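Long-range contact in RsfP (Uncultured bacterium, PDB 4GLJ), which probably catalyses the phosphate-dependent cleavage of methylthioadenosine and binds the dye rhodamine B: residues I38-L51 and V76-L88. Numbering follows the deposited sequence.
Sequences IETPYGEPSDDIVL and VPYRANIYALKTL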
ATOM      1  N   ILE A  38      -1.874  27.810  14.444  1.00 42.81           N
ATOM      2  CA  ILE A  38      -1.922  26.871  15.557  1.00 42.24           C
ATOM      3  C   ILE A  38      -0.653  26.010  15.442  1.00 42.45           C
ATOM      4  O   ILE A  38      -0.383  25.484  14.366  1.00 45.70           O
ATOM      5  CB  ILE A  38      -3.210  26.038  15.483  1.00 40.50           C
ATOM      6  CG1 ILE A  38      -4.419  26.955  15.693  1.00 41.13           C
ATOM      7  CG2 ILE A  38      -3.163  24.905  16.505  1.00 40.36           C
ATOM      8  CD1 ILE A  38      -5.765  26.341  15.415  1.00 38.24           C
ATOM      9  N   GLU A  39       0.133  25.895  16.514  1.00 42.44           N
ATOM     10  CA  GLU A  39       1.247  24.958  16.543  1.00 45.47           C
ATOM     11  C   GLU A  39       0.700  23.603  16.984  1.00 42.27           C
ATOM     12  O   GLU A  39      -0.274  23.545  17.763  1.00 43.43           O
ATOM     13  CB  GLU A  39       2.319  25.418  17.506  1.00 50.40           C
ATOM     14  CG  GLU A  39       2.826  26.860  17.297  1.00 60.07           C
ATOM     15  CD  GLU A  39       3.899  26.985  16.204  1.00 64.69           C
ATOM     16  OE1 GLU A  39       3.757  26.336  15.126  1.00 58.73           O
ATOM     17  OE2 GLU A  39       4.893  27.741  16.429  1.00 66.59           O
ATOM     18  N   THR A  40       1.180  22.510  16.389  1.00 39.91           N
ATOM     19  CA  THR A  40       0.761  21.219  16.894  1.00 37.33           C
ATOM     20  C   THR A  40       2.004  20.346  17.094  1.00 39.56           C
ATOM     21  O   THR A  40       3.104  20.659  16.567  1.00 37.33           O
ATOM     22  CB  THR A  40      -0.248  20.461  16.004  1.00 36.75           C
ATOM     23  OG1 THR A  40       0.469  19.746  14.991  1.00 34.11           O
ATOM     24  CG2 THR A  40      -1.395  21.367  15.389  1.00 32.95           C
ATOM     25  N   PRO A  41       1.840  19.239  17.851  1.00 40.16           N
ATOM     26  CA  PRO A  41       2.950  18.295  17.957  1.00 41.70           C
ATOM     27  C   PRO A  41       3.303  17.626  16.612  1.00 40.12           C
ATOM     28  O   PRO A  41       4.354  16.969  16.535  1.00 41.35           O
ATOM     29  CB  PRO A  41       2.438  17.262  18.980  1.00 43.06           C
ATOM     30  CG  PRO A  41       1.397  18.004  19.778  1.00 43.01           C
ATOM     31  CD  PRO A  41       0.719  18.865  18.742  1.00 39.93           C
ATOM     32  N   TYR A  42       2.502  17.840  15.573  1.00 37.74           N
ATOM     33  CA  TYR A  42       2.718  17.239  14.236  1.00 37.70           C
ATOM     34  C   TYR A  42       3.147  18.289  13.227  1.00 39.13           C
ATOM     35  O   TYR A  42       3.080  18.056  12.042  1.00 41.93           O
ATOM     36  CB  TYR A  42       1.430  16.517  13.744  1.00 35.22           C
ATOM     37  CG  TYR A  42       1.058  15.531  14.791  1.00 35.42           C
ATOM     38  CD1 TYR A  42       0.069  15.823  15.709  1.00 35.34           C
ATOM     39  CD2 TYR A  42       1.740  14.328  14.915  1.00 35.31           C
ATOM     40  CE1 TYR A  42      -0.222  14.950  16.737  1.00 35.17           C
ATOM     41  CE2 TYR A  42       1.436  13.452  15.948  1.00 37.57           C
ATOM     42  CZ  TYR A  42       0.426  13.812  16.857  1.00 37.10           C
ATOM     43  OH  TYR A  42       0.065  12.981  17.882  1.00 41.07           O
ATOM     44  N   GLY A  43       3.566  19.436  13.715  1.00 37.91           N
ATOM     45  CA  GLY A  43       4.001  20.522  12.873  1.00 41.39           C
ATOM     46  C   GLY A  43       2.818  21.379  12.491  1.00 41.45           C
ATOM     47  O   GLY A  43       1.777  21.355  13.173  1.00 38.16           O
ATOM     48  N   GLU A  44       2.977  22.132  11.399  1.00 41.79           N
ATOM     49  CA  GLU A  44       1.993  23.125  11.035  1.00 42.48           C
ATOM     50  C   GLU A  44       0.879  22.539  10.196  1.00 38.53           C
ATOM     51  O   GLU A  44       1.110  21.680   9.327  1.00 34.13           O
ATOM     52  CB  GLU A  44       2.664  24.261  10.259  1.00 47.19           C
ATOM     53  CG  GLU A  44       3.851  24.853  10.998  1.00 58.86           C
ATOM     54  CD  GLU A  44       4.266  26.212  10.431  1.00 68.07           C
ATOM     55  OE1 GLU A  44       4.711  26.221   9.251  1.00 70.36           O
ATOM     56  OE2 GLU A  44       4.141  27.244  11.153  1.00 62.50           O
ATOM     57  N   PRO A  45      -0.365  23.031  10.416  1.00 38.37           N
ATOM     58  CA  PRO A  45      -1.464  22.694   9.514  1.00 34.81           C
ATOM     59  C   PRO A  45      -1.181  23.221   8.119  1.00 34.67           C
ATOM     60  O   PRO A  45      -0.210  24.000   7.976  1.00 33.08           O
ATOM     61  CB  PRO A  45      -2.668  23.463  10.080  1.00 32.94           C
ATOM     62  CG  PRO A  45      -2.264  23.739  11.483  1.00 35.50           C
ATOM     63  CD  PRO A  45      -0.774  23.949  11.481  1.00 37.56           C
ATOM     64  N   SER A  46      -2.035  22.843   7.149  1.00 32.44           N
ATOM     65  CA  SER A  46      -1.836  23.191   5.763  1.00 33.44           C
ATOM     66  C   SER A  46      -1.770  24.706   5.554  1.00 35.06           C
ATOM     67  O   SER A  46      -1.045  25.144   4.692  1.00 36.18           O
ATOM     68  CB  SER A  46      -2.949  22.681   4.927  1.00 31.82           C
ATOM     69  OG  SER A  46      -3.030  21.295   4.881  1.00 33.27           O
ATOM     70  N   ASP A  47      -2.513  25.484   6.340  1.00 34.54           N
ATOM     71  CA  ASP A  47      -2.500  26.948   6.244  1.00 38.92           C
ATOM     72  C   ASP A  47      -3.042  27.449   7.584  1.00 38.07           C
ATOM     73  O   ASP A  47      -3.559  26.639   8.373  1.00 34.41           O
ATOM     74  CB  ASP A  47      -3.465  27.315   5.111  1.00 44.55           C
ATOM     75  CG  ASP A  47      -3.463  28.787   4.747  1.00 53.87           C
ATOM     76  OD1 ASP A  47      -2.558  29.568   5.171  1.00 56.38           O
ATOM     77  OD2 ASP A  47      -4.436  29.164   4.020  1.00 58.73           O
ATOM     78  N   ASP A  48      -2.961  28.757   7.837  1.00 37.46           N
ATOM     79  CA  ASP A  48      -3.651  29.355   8.980  1.00 38.49           C
ATOM     80  C   ASP A  48      -5.134  28.998   8.896  1.00 37.36           C
ATOM     81  O   ASP A  48      -5.701  28.979   7.823  1.00 37.93           O
ATOM     82  CB  ASP A  48      -3.494  30.876   8.946  1.00 42.27           C
ATOM     83  CG  ASP A  48      -2.063  31.328   9.185  1.00 46.70           C
ATOM     84  OD1 ASP A  48      -1.210  30.524   9.637  1.00 51.33           O
ATOM     85  OD2 ASP A  48      -1.779  32.499   8.930  1.00 50.74           O
ATOM     86  N   ILE A  49      -5.726  28.585  10.002  1.00 36.07           N
ATOM     87  CA  ILE A  49      -7.137  28.339  10.047  1.00 34.63           C
ATOM     88  C   ILE A  49      -7.909  29.675  10.118  1.00 36.27           C
ATOM     89  O   ILE A  49      -7.569  30.584  10.914  1.00 37.05           O
ATOM     90  CB  ILE A  49      -7.397  27.391  11.212  1.00 36.37           C
ATOM     91  CG1 ILE A  49      -6.871  25.998  10.802  1.00 35.09           C
ATOM     92  CG2 ILE A  49      -8.879  27.319  11.581  1.00 37.62           C
ATOM     93  CD1 ILE A  49      -6.459  25.206  12.003  1.00 38.18           C
ATOM     94  N   VAL A  50      -8.874  29.832   9.213  1.00 35.35           N
ATOM     95  CA  VAL A  50      -9.750  31.029   9.236  1.00 35.49           C
ATOM     96  C   VAL A  50     -11.012  30.779  10.109  1.00 35.01           C
ATOM     97  O   VAL A  50     -11.717  29.772   9.963  1.00 34.53           O
ATOM     98  CB  VAL A  50     -10.198  31.512   7.836  1.00 36.22           C
ATOM     99  CG1 VAL A  50     -11.123  32.742   7.959  1.00 37.21           C
ATOM    100  CG2 VAL A  50      -9.015  31.941   6.969  1.00 37.48           C
ATOM    101  N   LEU A  51     -11.246  31.677  11.047  1.00 36.99           N
ATOM    102  CA  LEU A  51     -12.457  31.666  11.877  1.00 39.18           C
ATOM    103  C   LEU A  51     -13.362  32.820  11.482  1.00 39.58           C
ATOM    104  O   LEU A  51     -12.919  33.941  11.252  1.00 39.59           O
ATOM    105  CB  LEU A  51     -12.140  31.728  13.375  1.00 41.96           C
ATOM    106  CG  LEU A  51     -11.308  30.527  13.855  1.00 40.50           C
ATOM    107  CD1 LEU A  51     -10.557  30.921  15.111  1.00 47.90           C
ATOM    108  CD2 LEU A  51     -12.200  29.347  14.129  1.00 38.12           C
ATOM    109  N   VAL A  76      -0.107  16.396   2.346  1.00 26.19           N
ATOM    110  CA  VAL A  76      -0.933  17.231   3.236  1.00 25.01           C
ATOM    111  C   VAL A  76      -0.624  16.840   4.697  1.00 24.84           C
ATOM    112  O   VAL A  76      -0.598  15.609   4.994  1.00 27.18           O
ATOM    113  CB  VAL A  76      -2.379  17.024   2.866  1.00 26.43           C
ATOM    114  CG1 VAL A  76      -3.325  17.612   3.956  1.00 27.86           C
ATOM    115  CG2 VAL A  76      -2.671  17.694   1.505  1.00 27.32           C
ATOM    116  N   PRO A  77      -0.472  17.814   5.620  1.00 26.55           N
ATOM    117  CA  PRO A  77      -0.180  17.372   6.963  1.00 23.97           C
ATOM    118  C   PRO A  77      -1.511  16.999   7.683  1.00 24.58           C
ATOM    119  O   PRO A  77      -2.031  17.763   8.571  1.00 25.34           O
ATOM    120  CB  PRO A  77       0.469  18.634   7.596  1.00 26.65           C
ATOM    121  CG  PRO A  77      -0.322  19.783   6.960  1.00 25.75           C
ATOM    122  CD  PRO A  77      -0.597  19.299   5.546  1.00 25.74           C
ATOM    123  N   TYR A  78      -2.002  15.791   7.399  1.00 22.35           N
ATOM    124  CA  TYR A  78      -3.334  15.410   7.936  1.00 23.51           C
ATOM    125  C   TYR A  78      -3.373  15.415   9.465  1.00 23.76           C
ATOM    126  O   TYR A  78      -4.381  15.837  10.001  1.00 24.62           O
ATOM    127  CB  TYR A  78      -3.669  13.981   7.430  1.00 22.21           C
ATOM    128  CG  TYR A  78      -3.924  13.971   5.943  1.00 23.22           C
ATOM    129  CD1 TYR A  78      -5.124  14.385   5.431  1.00 23.88           C
ATOM    130  CD2 TYR A  78      -2.887  13.594   5.068  1.00 24.40           C
ATOM    131  CE1 TYR A  78      -5.317  14.410   4.054  1.00 26.39           C
ATOM    132  CE2 TYR A  78      -3.079  13.634   3.683  1.00 23.62           C
ATOM    133  CZ  TYR A  78      -4.241  14.095   3.211  1.00 24.76           C
ATOM    134  OH  TYR A  78      -4.460  14.117   1.879  1.00 25.95           O
ATOM    135  N   ARG A  79      -2.359  14.901  10.158  1.00 23.71           N
ATOM    136  CA  ARG A  79      -2.348  14.868  11.605  1.00 24.73           C
ATOM    137  C   ARG A  79      -2.328  16.252  12.250  1.00 27.14           C
ATOM    138  O   ARG A  79      -3.121  16.495  13.086  1.00 25.75           O
ATOM    139  CB  ARG A  79      -1.183  14.026  12.124  1.00 26.40           C
ATOM    140  CG  ARG A  79      -1.357  12.520  12.087  1.00 26.78           C
ATOM    141  CD  ARG A  79      -0.115  11.791  12.551  1.00 32.82           C
ATOM    142  NE  ARG A  79       1.030  12.211  11.791  1.00 33.28           N
ATOM    143  CZ  ARG A  79       2.291  11.993  12.104  1.00 37.20           C
ATOM    144  NH1 ARG A  79       2.630  11.325  13.174  1.00 37.21           N
ATOM    145  NH2 ARG A  79       3.209  12.454  11.308  1.00 41.33           N
ATOM    146  N   ALA A  80      -1.468  17.163  11.794  1.00 25.69           N
ATOM    147  CA  ALA A  80      -1.565  18.605  12.194  1.00 26.11           C
ATOM    148  C   ALA A  80      -2.889  19.261  11.972  1.00 25.96           C
ATOM    149  O   ALA A  80      -3.360  19.983  12.844  1.00 30.86           O
ATOM    150  CB  ALA A  80      -0.402  19.433  11.603  1.00 26.28           C
ATOM    151  N   ASN A  81      -3.516  19.043  10.826  1.00 25.47           N
ATOM    152  CA  ASN A  81      -4.797  19.690  10.516  1.00 27.18           C
ATOM    153  C   ASN A  81      -5.903  19.244  11.490  1.00 27.41           C
ATOM    154  O   ASN A  81      -6.639  20.071  12.019  1.00 27.27           O
ATOM    155  CB  ASN A  81      -5.238  19.312   9.095  1.00 27.11           C
ATOM    156  CG  ASN A  81      -4.382  19.987   8.008  1.00 29.00           C
ATOM    157  OD1 ASN A  81      -3.629  20.939   8.325  1.00 28.70           O
ATOM    158  ND2 ASN A  81      -4.533  19.556   6.736  1.00 26.75           N
ATOM    159  N   ILE A  82      -5.959  17.940  11.755  1.00 27.76           N
ATOM    160  CA  ILE A  82      -7.046  17.394  12.592  1.00 27.35           C
ATOM    161  C   ILE A  82      -6.692  17.771  13.994  1.00 28.73           C
ATOM    162  O   ILE A  82      -7.572  18.168  14.736  1.00 27.72           O
ATOM    163  CB  ILE A  82      -7.141  15.824  12.373  1.00 26.79           C
ATOM    164  CG1 ILE A  82      -7.733  15.497  10.988  1.00 25.63           C
ATOM    165  CG2 ILE A  82      -8.014  15.191  13.459  1.00 27.98           C
ATOM    166  CD1 ILE A  82      -9.074  16.145  10.648  1.00 26.92           C
ATOM    167  N   TYR A  83      -5.400  17.706  14.387  1.00 27.34           N
ATOM    168  CA  TYR A  83      -5.045  18.049  15.753  1.00 29.44           C
ATOM    169  C   TYR A  83      -5.404  19.539  16.025  1.00 30.99           C
ATOM    170  O   TYR A  83      -5.976  19.922  17.080  1.00 31.60           O
ATOM    171  CB  TYR A  83      -3.553  17.856  16.022  1.00 30.25           C
ATOM    172  CG  TYR A  83      -3.186  17.886  17.517  1.00 33.54           C
ATOM    173  CD1 TYR A  83      -3.129  16.706  18.269  1.00 35.43           C
ATOM    174  CD2 TYR A  83      -2.915  19.096  18.195  1.00 34.84           C
ATOM    175  CE1 TYR A  83      -2.796  16.729  19.639  1.00 37.60           C
ATOM    176  CE2 TYR A  83      -2.587  19.129  19.562  1.00 38.58           C
ATOM    177  CZ  TYR A  83      -2.538  17.929  20.269  1.00 39.85           C
ATOM    178  OH  TYR A  83      -2.257  17.929  21.622  1.00 44.88           O
ATOM    179  N   ALA A  84      -5.043  20.403  15.088  1.00 29.91           N
ATOM    180  CA  ALA A  84      -5.349  21.847  15.231  1.00 31.25           C
ATOM    181  C   ALA A  84      -6.874  22.107  15.410  1.00 30.22           C
ATOM    182  O   ALA A  84      -7.271  22.911  16.239  1.00 31.84           O
ATOM    183  CB  ALA A  84      -4.791  22.588  14.021  1.00 30.94           C
ATOM    184  N   LEU A  85      -7.711  21.380  14.679  1.00 31.04           N
ATOM    185  CA  LEU A  85      -9.159  21.618  14.715  1.00 29.54           C
ATOM    186  C   LEU A  85      -9.649  21.090  16.062  1.00 31.71           C
ATOM    187  O   LEU A  85     -10.471  21.726  16.709  1.00 30.55           O
ATOM    188  CB  LEU A  85      -9.872  20.916  13.558  1.00 27.82           C
ATOM    189  CG  LEU A  85      -9.580  21.497  12.167  1.00 27.98           C
ATOM    190  CD1 LEU A  85     -10.280  20.694  11.078  1.00 27.31           C
ATOM    191  CD2 LEU A  85     -10.006  22.985  12.075  1.00 27.89           C
ATOM    192  N   LYS A  86      -9.136  19.926  16.484  1.00 30.18           N
ATOM    193  CA  LYS A  86      -9.360  19.502  17.874  1.00 31.73           C
ATOM    194  C   LYS A  86      -9.044  20.549  18.944  1.00 32.86           C
ATOM    195  O   LYS A  86      -9.853  20.742  19.857  1.00 35.91           O
ATOM    196  CB  LYS A  86      -8.610  18.182  18.193  1.00 30.75           C
ATOM    197  CG  LYS A  86      -9.053  17.632  19.539  1.00 31.09           C
ATOM    198  CD  LYS A  86     -10.531  17.156  19.419  1.00 30.73           C
ATOM    199  CE  LYS A  86     -10.908  16.523  20.781  1.00 33.21           C
ATOM    200  NZ  LYS A  86     -12.271  15.879  20.745  1.00 36.86           N
ATOM    201  N   THR A  87      -7.927  21.253  18.840  1.00 32.13           N
ATOM    202  CA  THR A  87      -7.598  22.259  19.826  1.00 34.75           C
ATOM    203  C   THR A  87      -8.607  23.416  19.833  1.00 36.14           C
ATOM    204  O   THR A  87      -8.729  24.128  20.838  1.00 36.94           O
ATOM    205  CB  THR A  87      -6.180  22.847  19.683  1.00 36.85           C
ATOM    206  OG1 THR A  87      -6.109  23.686  18.517  1.00 36.56           O
ATOM    207  CG2 THR A  87      -5.115  21.743  19.650  1.00 34.78           C
ATOM    208  N   LEU A  88      -9.358  23.587  18.753  1.00 34.43           N
ATOM    209  CA  LEU A  88     -10.349  24.701  18.714  1.00 38.13           C
ATOM    210  C   LEU A  88     -11.679  24.243  19.325  1.00 40.19           C
ATOM    211  O   LEU A  88     -12.612  25.018  19.456  1.00 41.88           O
ATOM    212  CB  LEU A  88     -10.541  25.143  17.240  1.00 39.36           C
ATOM    213  CG  LEU A  88      -9.341  25.886  16.610  1.00 38.70           C
ATOM    214  CD1 LEU A  88      -9.456  26.088  15.091  1.00 39.12           C
ATOM    215  CD2 LEU A  88      -9.215  27.241  17.315  1.00 42.55           C
TER
HETATM  216  O   HOH W   1       0.752  16.452  10.067  1.00 29.17           O
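S46 and N81 grip each other through two hydrogen bonds, one for each end of the asparagine amide. The backbone N of S46 gives its hydrogen to N81 OD1 over 2.7 Å, arriving in the carbonyl plane on a lone pair. N81 ND2 answers by donating to S46 OG at 3.0 Å, nearly straight at 164° and with the serine oxygen almost in the amide plane. CG of N81 stands anti to its own carbonyl carbon (chi1 -72°), which swings the amide from the flank of the helix up to the loop. S46 OG is also bonded to the carbonyl O of R64, and S46 O takes a bond from R70. Without the amide, as with an alanine here, the buried S46 N would probably lose its acceptor and the serine hydroxyl its amide donor. The contact lays the loop that runs from strand 33-36 to strand 49-54 along helix 78-87, beside the mixed sheet of this phosphorylase superfamily fold, where I49 and N81 both also touch strand 57-63. T40 organises the type I turn 40-43: its OG1 accepts from Y42 N in an ST turn and donates to G43 O, 2.8 Å away in the carbonyl plane. In the first turn of the helix, A80 N is satisfied by a water at 2.9 Å, which gives a weak bond back to Y42 O. P41 CD lies over the face of the Y83 ring, 3.7 Å from its centroid, while Y83 OH is bonded to A294 N. Y42 turns its edge to Y83 in an offset edge-to-face pair, planes at 61°, and has R79 CB over one face. Further along, A84 CB touches P45 CG, I38 CG2 and I49 CD1, and L88 CD1 meets I38 CD1 at 3.7 Å.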